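Local coordinates for protein putative phosphohydrolase (Shewanella amazonensis, PDB 3M1T) that is of uncertain function but, as a putative phosphohydrolase built on an HDOD domain of the HD-phosphodiesterase clan, may act in signal transduction, at residues P193-P205 with E209-K222. Residues are numbered along the deposited sequence; the frame is centred on the assembly and turned at random.
Sequences PHLVKGIQFQNHP and EPYSKLAGMLAMAK
Ala215 sets its CB against CB of Phe201, 3.5 Å away, and beside the backbone of Gly198, whose CA comes within 3.9 Å of CB of Leu214. With no side chain on Gly198, helices 193-200 and 213-222 close to 7.3 Å between axes, crossing at -42°; a CB there would collide with that of Leu214. Leu214 reaches with CD1 over the carbonyl of His194, while Leu218 CD1 touches both Gly198 O and CB of Gln202. Further along, the Pro205 ring lies across the second helix, CB over CA of Gly216 and CG 3.7 Å from CB of Ala219.

Polar groups tie both ends. Ser212 is the N-cap: its OG accepts from Ala215 N and shares a water with His194 O. Lys197, extended with CG anti to the backbone N (chi1 -178°), runs past CB of Ser212 until NZ donates to Pro210 O at 2.7 Å, from above the carbonyl plane. At the far end Gln202 and Lys222 cross nearly at right angles, and NZ of Lys222 meets OE1 of Gln202 on an in-plane lone pair, 2.8 Å off; OD1 of Asn203 is equally near that NZ. The other half of the amide, NE2, gives one hydrogen to Ile199 O, 2.9 Å away and nearly straight at 166°, and also bonds His138 O, which fixes the flip of the group. A leucine in place of Gln202 would probably leave Lys222 without this acceptor and the carbonyls of Ile199 and His138 without their shared donor.

Two consecutive helices, joined by a loop, thus cross closely where Gly198 meets Ala215, within the all-helical HDOD fold, where helix 128-137 also packs against both helices.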
ATOM      1  N   PRO A 193      -1.589 -14.094   3.376  1.00 10.71           N
ATOM      2  CA  PRO A 193      -0.371 -14.440   2.678  1.00  9.08           C
ATOM      3  C   PRO A 193      -0.254 -13.885   1.249  1.00  8.41           C
ATOM      4  O   PRO A 193       0.829 -13.480   0.848  1.00  9.25           O
ATOM      5  CB  PRO A 193      -0.398 -15.953   2.637  1.00 11.04           C
ATOM      6  CG  PRO A 193      -1.218 -16.375   3.795  1.00 14.11           C
ATOM      7  CD  PRO A 193      -2.201 -15.262   4.028  1.00 10.49           C
ATOM      8  N   HIS A 194      -1.362 -13.763   0.536  1.00  9.86           N
ATOM      9  CA  HIS A 194      -1.306 -13.129  -0.767  1.00 11.00           C
ATOM     10  C   HIS A 194      -0.769 -11.698  -0.712  1.00  9.45           C
ATOM     11  O   HIS A 194       0.052 -11.284  -1.527  1.00  9.62           O
ATOM     12  CB  HIS A 194      -2.709 -13.077  -1.447  1.00 13.30           C
ATOM     13  CG  HIS A 194      -3.214 -14.385  -1.883  1.00 17.37           C
ATOM     14  ND1 HIS A 194      -2.440 -15.297  -2.567  1.00 21.46           N
ATOM     15  CD2 HIS A 194      -4.442 -14.951  -1.745  1.00 22.01           C
ATOM     16  CE1 HIS A 194      -3.161 -16.393  -2.782  1.00 23.21           C
ATOM     17  NE2 HIS A 194      -4.382 -16.195  -2.309  1.00 23.51           N
ATOM     18  N   LEU A 195      -1.290 -10.933   0.239  1.00  9.72           N
ATOM     19  CA  LEU A 195      -0.858  -9.570   0.439  1.00  9.67           C
ATOM     20  C   LEU A 195       0.617  -9.529   0.774  1.00  9.31           C
ATOM     21  O   LEU A 195       1.400  -8.710   0.268  1.00  9.56           O
ATOM     22  CB  LEU A 195      -1.724  -8.879   1.495  1.00  9.01           C
ATOM     23  CG  LEU A 195      -3.131  -8.529   1.007  1.00 11.29           C
ATOM     24  CD1 LEU A 195      -3.979  -8.028   2.168  1.00 11.71           C
ATOM     25  CD2 LEU A 195      -3.109  -7.435  -0.054  1.00 11.26           C
ATOM     26  N   VAL A 196       1.018 -10.347   1.760  1.00  8.60           N
ATOM     27  CA  VAL A 196       2.414 -10.416   2.209  1.00  8.01           C
ATOM     28  C   VAL A 196       3.362 -10.687   1.017  1.00  8.60           C
ATOM     29  O   VAL A 196       4.359  -9.975   0.860  1.00  9.69           O
ATOM     30  CB  VAL A 196       2.583 -11.483   3.322  1.00  8.26           C
ATOM     31  CG1 VAL A 196       4.093 -11.677   3.669  1.00 11.09           C
ATOM     32  CG2 VAL A 196       1.711 -11.056   4.532  1.00  8.15           C
ATOM     33  N   LYS A 197       3.015 -11.661   0.203  1.00  9.52           N
ATOM     34  CA  LYS A 197       3.888 -12.042  -0.934  1.00  8.97           C
ATOM     35  C   LYS A 197       3.918 -10.913  -1.974  1.00  9.21           C
ATOM     36  O   LYS A 197       4.991 -10.643  -2.559  1.00  9.09           O
ATOM     37  CB  LYS A 197       3.406 -13.312  -1.530  1.00  9.54           C
ATOM     38  CG  LYS A 197       4.311 -13.784  -2.685  1.00 10.91           C
ATOM     39  CD  LYS A 197       3.688 -15.006  -3.354  1.00 12.47           C
ATOM     40  CE  LYS A 197       4.624 -15.588  -4.405  1.00 13.78           C
ATOM     41  NZ  LYS A 197       3.962 -16.746  -5.040  1.00 13.59           N
ATOM     42  N   GLY A 198       2.805 -10.210  -2.139  1.00 10.52           N
ATOM     43  CA  GLY A 198       2.779  -9.039  -3.084  1.00 10.68           C
ATOM     44  C   GLY A 198       3.761  -7.989  -2.655  1.00 10.15           C
ATOM     45  O   GLY A 198       4.587  -7.534  -3.445  1.00 10.04           O
ATOM     46  N   ILE A 199       3.721  -7.629  -1.367  1.00  8.88           N
ATOM     47  CA  ILE A 199       4.638  -6.659  -0.798  1.00  9.81           C
ATOM     48  C   ILE A 199       6.093  -7.126  -0.959  1.00 10.47           C
ATOM     49  O   ILE A 199       6.967  -6.362  -1.368  1.00  9.66           O
ATOM     50  CB  ILE A 199       4.309  -6.366   0.701  1.00  9.59           C
ATOM     51  CG1 ILE A 199       2.877  -5.843   0.797  1.00 10.18           C
ATOM     52  CG2 ILE A 199       5.325  -5.376   1.280  1.00  9.88           C
ATOM     53  CD1 ILE A 199       2.324  -5.949   2.248  1.00  9.64           C
ATOM     54  N   GLN A 200       6.358  -8.378  -0.590  1.00 10.53           N
ATOM     55  CA  GLN A 200       7.685  -8.959  -0.598  1.00  9.70           C
ATOM     56  C   GLN A 200       8.375  -8.853  -1.970  1.00 10.76           C
ATOM     57  O   GLN A 200       9.547  -8.505  -2.033  1.00 10.87           O
ATOM     58  CB  GLN A 200       7.595 -10.422  -0.176  1.00  9.83           C
ATOM     59  CG  GLN A 200       8.910 -11.121  -0.200  1.00 11.33           C
ATOM     60  CD  GLN A 200       8.813 -12.621  -0.043  1.00 10.83           C
ATOM     61  OE1 GLN A 200       7.702 -13.232   0.001  1.00 13.12           O
ATOM     62  NE2 GLN A 200       9.976 -13.249   0.036  1.00 11.91           N
ATOM     63  N   PHE A 201       7.609  -9.115  -3.035  1.00 10.48           N
ATOM     64  CA  PHE A 201       8.219  -9.204  -4.366  1.00 11.23           C
ATOM     65  C   PHE A 201       8.017  -7.965  -5.208  1.00 11.55           C
ATOM     66  O   PHE A 201       8.326  -7.982  -6.396  1.00 11.81           O
ATOM     67  CB  PHE A 201       7.713 -10.446  -5.102  1.00 10.66           C
ATOM     68  CG  PHE A 201       8.415 -11.707  -4.694  1.00 12.79           C
ATOM     69  CD1 PHE A 201       9.631 -12.046  -5.269  1.00 14.67           C
ATOM     70  CD2 PHE A 201       7.869 -12.514  -3.722  1.00 13.05           C
ATOM     71  CE1 PHE A 201      10.303 -13.173  -4.863  1.00 16.32           C
ATOM     72  CE2 PHE A 201       8.536 -13.656  -3.292  1.00 12.71           C
ATOM     73  CZ  PHE A 201       9.744 -13.978  -3.892  1.00 14.68           C
ATOM     74  N   GLN A 202       7.563  -6.853  -4.612  1.00  9.83           N
ATOM     75  CA  GLN A 202       7.253  -5.654  -5.389  1.00 10.02           C
ATOM     76  C   GLN A 202       8.399  -5.150  -6.317  1.00 11.31           C
ATOM     77  O   GLN A 202       8.114  -4.434  -7.268  1.00 13.00           O
ATOM     78  CB  GLN A 202       6.806  -4.541  -4.466  1.00  9.40           C
ATOM     79  CG  GLN A 202       7.905  -4.020  -3.533  1.00  9.27           C
ATOM     80  CD  GLN A 202       7.369  -2.999  -2.578  1.00  8.61           C
ATOM     81  OE1 GLN A 202       7.347  -1.794  -2.840  1.00 10.65           O
ATOM     82  NE2 GLN A 202       6.814  -3.503  -1.433  1.00 10.85           N
ATOM     83  N   ASN A 203       9.639  -5.360  -5.904  1.00 11.78           N
ATOM     84  CA  ASN A 203      10.814  -4.863  -6.683  1.00 12.96           C
ATOM     85  C   ASN A 203      11.402  -5.883  -7.630  1.00 13.66           C
ATOM     86  O   ASN A 203      12.262  -5.493  -8.469  1.00 15.35           O
ATOM     87  CB  ASN A 203      11.874  -4.385  -5.714  1.00 13.56           C
ATOM     88  CG  ASN A 203      11.407  -3.208  -4.897  1.00 15.17           C
ATOM     89  OD1 ASN A 203      10.730  -2.319  -5.417  1.00 18.41           O
ATOM     90  ND2 ASN A 203      11.714  -3.223  -3.604  1.00 18.37           N
ATOM     91  N   HIS A 204      10.899  -7.116  -7.560  0.50 13.16           N
ATOM     92  CA  HIS A 204      11.348  -8.242  -8.372  0.50 13.07           C
ATOM     93  C   HIS A 204      10.262  -9.208  -8.675  0.50 12.82           C
ATOM     94  O   HIS A 204      10.375 -10.395  -8.397  0.50 13.50           O
ATOM     95  CB  HIS A 204      12.463  -8.972  -7.667  0.50 13.55           C
ATOM     96  CG  HIS A 204      13.704  -8.154  -7.579  0.50 15.56           C
ATOM     97  ND1 HIS A 204      14.479  -7.885  -8.683  0.50 16.02           N
ATOM     98  CD2 HIS A 204      14.270  -7.494  -6.543  0.50 19.57           C
ATOM     99  CE1 HIS A 204      15.493  -7.116  -8.324  0.50 20.24           C
ATOM    100  NE2 HIS A 204      15.388  -6.866  -7.031  0.50 21.25           N
ATOM    101  N   PRO A 205       9.202  -8.728  -9.303  1.00 12.63           N
ATOM    102  CA  PRO A 205       8.065  -9.641  -9.477  1.00 12.16           C
ATOM    103  C   PRO A 205       8.335 -10.882 -10.308  1.00 12.29           C
ATOM    104  O   PRO A 205       7.792 -11.954 -10.026  1.00 12.27           O
ATOM    105  CB  PRO A 205       6.997  -8.757 -10.112  1.00 12.67           C
ATOM    106  CG  PRO A 205       7.769  -7.669 -10.749  1.00 13.25           C
ATOM    107  CD  PRO A 205       8.908  -7.389  -9.834  1.00 13.07           C
ATOM    108  N   GLU A 209       8.218 -17.439  -7.484  1.00 13.71           N
ATOM    109  CA  GLU A 209       7.811 -18.737  -7.993  1.00 14.45           C
ATOM    110  C   GLU A 209       6.871 -19.399  -7.024  1.00 14.74           C
ATOM    111  O   GLU A 209       7.275 -19.708  -5.885  1.00 16.34           O
ATOM    112  CB  GLU A 209       9.024 -19.657  -8.181  1.00 15.00           C
ATOM    113  CG  GLU A 209       8.666 -20.995  -8.719  1.00 17.76           C
ATOM    114  CD  GLU A 209       7.967 -20.894 -10.085  1.00 17.95           C
ATOM    115  OE1 GLU A 209       8.506 -20.149 -10.948  1.00 24.58           O
ATOM    116  OE2 GLU A 209       6.906 -21.497 -10.266  1.00 22.09           O
ATOM    117  N   PRO A 210       5.601 -19.590  -7.386  1.00 13.40           N
ATOM    118  CA  PRO A 210       4.963 -19.072  -8.613  1.00 13.25           C
ATOM    119  C   PRO A 210       4.849 -17.562  -8.591  1.00 12.57           C
ATOM    120  O   PRO A 210       5.035 -16.914  -7.555  1.00 11.27           O
ATOM    121  CB  PRO A 210       3.570 -19.687  -8.542  1.00 13.78           C
ATOM    122  CG  PRO A 210       3.318 -19.926  -7.119  1.00 15.67           C
ATOM    123  CD  PRO A 210       4.607 -20.220  -6.494  1.00 13.25           C
ATOM    124  N   TYR A 211       4.537 -17.008  -9.769  1.00 12.13           N
ATOM    125  CA  TYR A 211       4.363 -15.579  -9.885  1.00 11.32           C
ATOM    126  C   TYR A 211       3.261 -15.027  -9.027  1.00 10.82           C
ATOM    127  O   TYR A 211       2.196 -15.632  -8.886  1.00 12.44           O
ATOM    128  CB  TYR A 211       4.018 -15.294 -11.352  1.00 11.10           C
ATOM    129  CG  TYR A 211       3.999 -13.815 -11.698  1.00 11.09           C
ATOM    130  CD1 TYR A 211       5.189 -13.103 -11.878  1.00 12.41           C
ATOM    131  CD2 TYR A 211       2.800 -13.149 -11.899  1.00 13.60           C
ATOM    132  CE1 TYR A 211       5.158 -11.715 -12.229  1.00 15.06           C
ATOM    133  CE2 TYR A 211       2.790 -11.819 -12.254  1.00 13.84           C
ATOM    134  CZ  TYR A 211       3.940 -11.112 -12.379  1.00 13.33           C
ATOM    135  OH  TYR A 211       3.853  -9.772 -12.730  1.00 14.18           O
ATOM    136  N   SER A 212       3.521 -13.867  -8.432  1.00 11.12           N
ATOM    137  CA  SER A 212       2.519 -13.110  -7.663  1.00 11.13           C
ATOM    138  C   SER A 212       1.982 -11.968  -8.530  1.00 11.43           C
ATOM    139  O   SER A 212       2.707 -11.003  -8.832  1.00 11.02           O
ATOM    140  CB  SER A 212       3.153 -12.493  -6.425  1.00 11.07           C
ATOM    141  OG  SER A 212       2.295 -11.517  -5.795  1.00 11.17           O
ATOM    142  N   LYS A 213       0.703 -12.067  -8.875  1.00 12.15           N
ATOM    143  CA  LYS A 213       0.072 -10.942  -9.597  1.00 10.86           C
ATOM    144  C   LYS A 213       0.098  -9.634  -8.806  1.00 11.23           C
ATOM    145  O   LYS A 213       0.321  -8.568  -9.365  1.00 10.51           O
ATOM    146  CB  LYS A 213      -1.326 -11.284 -10.040  1.00 13.10           C
ATOM    147  CG  LYS A 213      -1.370 -12.373 -11.111  1.00 15.90           C
ATOM    148  CD  LYS A 213      -2.815 -12.827 -11.397  1.00 20.18           C
ATOM    149  CE  LYS A 213      -2.810 -13.888 -12.538  1.00 25.33           C
ATOM    150  NZ  LYS A 213      -4.170 -14.513 -12.584  1.00 27.56           N
ATOM    151  N   LEU A 214      -0.119  -9.723  -7.490  1.00 10.19           N
ATOM    152  CA  LEU A 214      -0.059  -8.520  -6.687  1.00  9.82           C
ATOM    153  C   LEU A 214       1.300  -7.835  -6.722  1.00  8.90           C
ATOM    154  O   LEU A 214       1.357  -6.616  -6.802  1.00 10.30           O
ATOM    155  CB  LEU A 214      -0.485  -8.801  -5.236  1.00 10.52           C
ATOM    156  CG  LEU A 214      -1.967  -9.001  -5.050  1.00 10.60           C
ATOM    157  CD1 LEU A 214      -2.160  -9.539  -3.606  1.00 11.28           C
ATOM    158  CD2 LEU A 214      -2.773  -7.630  -5.151  1.00 10.69           C
ATOM    159  N   ALA A 215       2.387  -8.595  -6.683  1.00  9.14           N
ATOM    160  CA  ALA A 215       3.712  -8.021  -6.779  1.00  8.88           C
ATOM    161  C   ALA A 215       3.900  -7.365  -8.148  1.00  8.23           C
ATOM    162  O   ALA A 215       4.471  -6.302  -8.195  1.00  9.37           O
ATOM    163  CB  ALA A 215       4.812  -9.067  -6.544  1.00  8.77           C
ATOM    164  N   GLY A 216       3.386  -8.003  -9.174  1.00  9.73           N
ATOM    165  CA  GLY A 216       3.473  -7.434 -10.541  1.00  9.85           C
ATOM    166  C   GLY A 216       2.704  -6.135 -10.614  1.00  9.95           C
ATOM    167  O   GLY A 216       3.166  -5.142 -11.216  1.00 10.03           O
HETATM  168  N   MSE A 217       1.503  -6.137 -10.039  1.00  9.67           N
HETATM  169  CA  MSE A 217       0.688  -4.893  -9.979  1.00 10.41           C
HETATM  170  C   MSE A 217       1.426  -3.800  -9.245  1.00 11.17           C
HETATM  171  O   MSE A 217       1.431  -2.613  -9.677  1.00 10.67           O
HETATM  172  CB  MSE A 217      -0.677  -5.130  -9.296  1.00 10.78           C
HETATM  173  CG  MSE A 217      -1.668  -5.927 -10.144  1.00 10.39           C
HETATM  174 SE   MSE A 217      -3.312  -6.186  -9.255  0.75  9.09          SE
HETATM  175  CE  MSE A 217      -3.240  -8.088  -8.891  1.00 11.56           C
ATOM    176  N   LEU A 218       2.001  -4.116  -8.064  1.00 10.75           N
ATOM    177  CA  LEU A 218       2.752  -3.126  -7.327  1.00 10.47           C
ATOM    178  C   LEU A 218       3.896  -2.574  -8.166  1.00 10.79           C
ATOM    179  O   LEU A 218       4.112  -1.342  -8.245  1.00 11.09           O
ATOM    180  CB  LEU A 218       3.307  -3.621  -5.991  1.00 11.16           C
ATOM    181  CG  LEU A 218       2.354  -3.747  -4.843  1.00 12.25           C
ATOM    182  CD1 LEU A 218       3.168  -4.386  -3.690  1.00 11.90           C
ATOM    183  CD2 LEU A 218       1.734  -2.374  -4.477  1.00 13.26           C
ATOM    184  N   ALA A 219       4.632  -3.466  -8.802  1.00 10.04           N
ATOM    185  CA  ALA A 219       5.795  -3.016  -9.601  1.00 10.56           C
ATOM    186  C   ALA A 219       5.363  -2.011 -10.681  1.00 10.09           C
ATOM    187  O   ALA A 219       5.988  -0.941 -10.858  1.00 11.34           O
ATOM    188  CB  ALA A 219       6.498  -4.199 -10.204  1.00  9.13           C
HETATM  189  N   MSE A 220       4.294  -2.360 -11.377  1.00 10.41           N
HETATM  190  CA  MSE A 220       3.747  -1.540 -12.449  1.00  9.76           C
HETATM  191  C   MSE A 220       3.215  -0.205 -11.923  1.00  9.68           C
HETATM  192  O   MSE A 220       3.573   0.882 -12.399  1.00  9.81           O
HETATM  193  CB  MSE A 220       2.694  -2.313 -13.212  1.00  9.16           C
HETATM  194  CG  MSE A 220       1.979  -1.472 -14.259  1.00 10.92           C
HETATM  195 SE   MSE A 220       1.323  -2.629 -15.662  0.75  8.90          SE
HETATM  196  CE  MSE A 220       0.916  -1.225 -16.994  1.00  9.27           C
ATOM    197  N   ALA A 221       2.410  -0.284 -10.857  1.00  9.17           N
ATOM    198  CA  ALA A 221       1.750   0.881 -10.260  1.00 10.13           C
ATOM    199  C   ALA A 221       2.796   1.854  -9.696  1.00 10.16           C
ATOM    200  O   ALA A 221       2.675   3.079  -9.836  1.00  9.82           O
ATOM    201  CB  ALA A 221       0.754   0.420  -9.176  1.00  9.33           C
ATOM    202  N   LYS A 222       3.845   1.317  -9.056  1.00 10.96           N
ATOM    203  CA  LYS A 222       4.907   2.165  -8.522  1.00 10.76           C
ATOM    204  C   LYS A 222       5.639   2.971  -9.591  1.00 11.95           C
ATOM    205  O   LYS A 222       5.960   4.126  -9.378  1.00 10.71           O
ATOM    206  CB  LYS A 222       5.923   1.342  -7.738  1.00 11.84           C
ATOM    207  CG  LYS A 222       5.400   0.818  -6.424  1.00 12.53           C
ATOM    208  CD  LYS A 222       6.392  -0.122  -5.791  1.00 11.06           C
ATOM    209  CE  LYS A 222       7.662   0.574  -5.301  1.00 14.39           C
ATOM    210  NZ  LYS A 222       8.708  -0.407  -4.884  1.00 15.40           N
TER
HETATM  211  O   HOH W   1       0.581 -12.517  -3.989  1.00 10.92           O
HETATM  212  O   HOH W   2       1.330 -16.183  -6.164  1.00 20.74           O
HETATM  213  O   HOH W   3      10.797  -0.869  -2.192  1.00 31.24           O
HETATM  214  O   HOH W   4       5.450 -11.814  -8.651  1.00 10.47           O